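Local coordinates for NS6 protease (Murine norovirus 1, PDB 4ASH), which probably cleaves the viral polyprotein as a cysteine protease with a trypsin-like fold, at residues A[9-14]-A[88-93]. The protein carries 1 engineered substitution. Sequence-based numbering, arbitrary orientation.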
loop_
_atom_site.group_PDB
_atom_site.type_symbol
_atom_site.label_atom_id
_atom_site.label_comp_id
_atom_site.label_asym_id
_atom_site.label_seq_id
_atom_site.Cartn_x
_atom_site.Cartn_y
_atom_site.Cartn_z
ATOM N N SER A 9 -6.116 -13.001 0.012
ATOM C CA SER A 9 -6.964 -12.992 1.198
ATOM C C SER A 9 -6.463 -11.969 2.216
ATOM O O SER A 9 -7.180 -11.644 3.172
ATOM C CB SER A 9 -7.047 -14.385 1.836
ATOM O OG SER A 9 -5.887 -14.644 2.593
ATOM N N ARG A 10 -5.258 -11.441 1.968
ATOM C CA ARG A 10 -4.625 -10.404 2.791
ATOM C C ARG A 10 -5.153 -9.009 2.476
ATOM O O ARG A 10 -4.928 -8.068 3.247
ATOM C CB ARG A 10 -3.105 -10.361 2.563
ATOM C CG ARG A 10 -2.300 -11.576 2.999
ATOM C CD ARG A 10 -0.833 -11.325 2.664
ATOM N NE ARG A 10 -0.013 -12.508 2.880
ATOM C CZ ARG A 10 0.918 -12.619 3.818
ATOM N NH1 ARG A 10 1.196 -11.595 4.625
ATOM N NH2 ARG A 10 1.591 -13.751 3.928
ATOM N N VAL A 11 -5.821 -8.867 1.326
ATOM C CA VAL A 11 -6.347 -7.580 0.893
ATOM C C VAL A 11 -7.813 -7.530 1.307
ATOM O O VAL A 11 -8.613 -8.371 0.880
ATOM C CB VAL A 11 -6.211 -7.391 -0.635
ATOM C CG1 VAL A 11 -6.705 -6.008 -1.055
ATOM C CG2 VAL A 11 -4.751 -7.573 -1.073
ATOM N N VAL A 12 -8.142 -6.595 2.192
ATOM C CA VAL A 12 -9.513 -6.470 2.710
ATOM C C VAL A 12 -10.009 -5.033 2.682
ATOM O O VAL A 12 -9.215 -4.087 2.697
ATOM C CB VAL A 12 -9.658 -7.032 4.153
ATOM C CG1 VAL A 12 -9.298 -8.520 4.192
ATOM C CG2 VAL A 12 -8.792 -6.246 5.145
ATOM N N GLN A 13 -11.328 -4.852 2.639
ATOM C CA GLN A 13 -11.877 -3.502 2.682
ATOM C C GLN A 13 -11.563 -2.845 4.021
ATOM O O GLN A 13 -11.442 -3.513 5.056
ATOM C CB GLN A 13 -13.386 -3.520 2.389
ATOM C CG GLN A 13 -13.628 -3.799 0.930
ATOM C CD GLN A 13 -15.058 -3.532 0.475
ATOM O OE1 GLN A 13 -15.479 -2.376 0.332
ATOM N NE2 GLN A 13 -15.784 -4.597 0.200
ATOM N N PHE A 14 -11.385 -1.536 3.990
ATOM C CA PHE A 14 -11.025 -0.793 5.185
ATOM C C PHE A 14 -11.376 0.666 4.971
ATOM O O PHE A 14 -10.856 1.304 4.061
ATOM C CB PHE A 14 -9.520 -0.939 5.456
ATOM C CG PHE A 14 -9.114 -0.525 6.834
ATOM C CD1 PHE A 14 -9.540 -1.252 7.938
ATOM C CD2 PHE A 14 -8.312 0.592 7.039
ATOM C CE1 PHE A 14 -9.165 -0.871 9.216
ATOM C CE2 PHE A 14 -7.934 0.976 8.317
ATOM C CZ PHE A 14 -8.364 0.240 9.408
ATOM N N LEU A 88 -2.067 -5.108 -6.354
ATOM C CA LEU A 88 -3.105 -6.106 -6.108
ATOM C C LEU A 88 -4.416 -5.392 -5.829
ATOM O O LEU A 88 -4.798 -5.179 -4.681
ATOM C CB LEU A 88 -2.722 -6.984 -4.923
ATOM C CG LEU A 88 -1.344 -7.647 -4.963
ATOM C CD1 LEU A 88 -1.175 -8.595 -3.759
ATOM C CD2 LEU A 88 -1.123 -8.391 -6.264
ATOM N N VAL A 89 -5.088 -4.965 -6.894
ATOM C CA VAL A 89 -6.358 -4.258 -6.741
ATOM C C VAL A 89 -7.502 -5.232 -6.522
ATOM O O VAL A 89 -7.729 -6.119 -7.343
ATOM C CB VAL A 89 -6.692 -3.426 -7.979
ATOM C CG1 VAL A 89 -8.085 -2.839 -7.859
ATOM C CG2 VAL A 89 -5.671 -2.317 -8.161
ATOM N N LYS A 90 -8.217 -5.065 -5.421
ATOM C CA LYS A 90 -9.531 -5.713 -5.303
ATOM C C LYS A 90 -10.602 -4.687 -5.550
ATOM O O LYS A 90 -10.454 -3.532 -5.163
ATOM C CB LYS A 90 -9.743 -6.284 -3.906
ATOM C CG LYS A 90 -9.166 -7.661 -3.700
ATOM C CD LYS A 90 -9.779 -8.288 -2.448
ATOM C CE LYS A 90 -9.244 -9.681 -2.218
ATOM N NZ LYS A 90 -9.722 -10.209 -0.905
ATOM N N ARG A 91 -11.701 -5.120 -6.172
ATOM C CA ARG A 91 -12.885 -4.287 -6.309
ATOM C C ARG A 91 -13.935 -4.805 -5.336
ATOM O O ARG A 91 -13.819 -5.924 -4.845
ATOM C CB ARG A 91 -13.387 -4.329 -7.746
ATOM C CG ARG A 91 -12.401 -3.728 -8.768
ATOM C CD ARG A 91 -12.450 -2.203 -8.777
ATOM N NE ARG A 91 -11.181 -1.565 -9.167
ATOM C CZ ARG A 91 -10.730 -1.434 -10.412
ATOM N NH1 ARG A 91 -11.415 -1.918 -11.440
ATOM N NH2 ARG A 91 -9.562 -0.823 -10.631
ATOM N N ALA A 92 -14.924 -3.970 -5.041
ATOM C CA ALA A 92 -15.949 -4.284 -4.058
ATOM C C ALA A 92 -16.607 -5.633 -4.348
ATOM O O ALA A 92 -16.993 -6.354 -3.428
ATOM C CB ALA A 92 -16.989 -3.179 -4.030
ATOM N N SER A 93 -16.706 -5.981 -5.625
ATOM C CA SER A 93 -17.299 -7.251 -6.041
ATOM C C SER A 93 -16.477 -8.461 -5.610
ATOM O O SER A 93 -16.970 -9.590 -5.664
ATOM C CB SER A 93 -17.428 -7.293 -7.558
ATOM O OG SER A 93 -16.136 -7.388 -8.141
HETATM O O HOH W 1 -18.171 -5.203 -1.259
#
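The flat groups carrying the contact between Val11 and Lys90, and between Gln13 and Ala92, are peptide carbonyls and one carboxamide. The ammonium of Lys90 lies in the plane of the Val11 carbonyl, with NZ 2.8 Å from Val11 O and a C=O...NZ angle of 158°, so the donor comes in nearly head-on rather than over a peptide face. The carboxamide of Gln13 offers its nitrogen end: NE2 is 4.2 Å from Ala92 O, too far for a direct bond, and a water closes the gap, accepting from Gln13 NE2 at 2.9 Å and donating to Ala92 O at 2.7 Å.

The contact joins the N-terminal five-stranded antiparallel sheet to the curled C-terminal sheet, the two domains of the trypsin-like fold. Strand 11-14 is the first strand of the N-terminal sheet, bonded to strand 17-21, whereas 84-90 belongs to the other sheet, between 96-111 and 144-149. No backbone-to-backbone hydrogen bond links the segments, whose directions differ by 54°; each polar link runs from a side chain to a backbone oxygen.

Lys90 has CG beside its backbone N and anti to the carbonyl carbon (chi1 -85°), and from there an extended chain runs along Val11 to its oxygen. The lysine chain and the valine lie alongside each other, pointing opposite ways, with Val11 CG1 4.0 Å from Lys90 CG and Val11 CB 4.1 Å from Lys90 CD. Lys90 NZ also donates to the carbonyl of Trp8, so two backbone oxygens hold the ammonium, and the side chain of Trp18 touches Lys90 as well. Deeper in, Val11 CG2 lies 4.4 Å from Leu88 CB, and Pro144 packs against both residues.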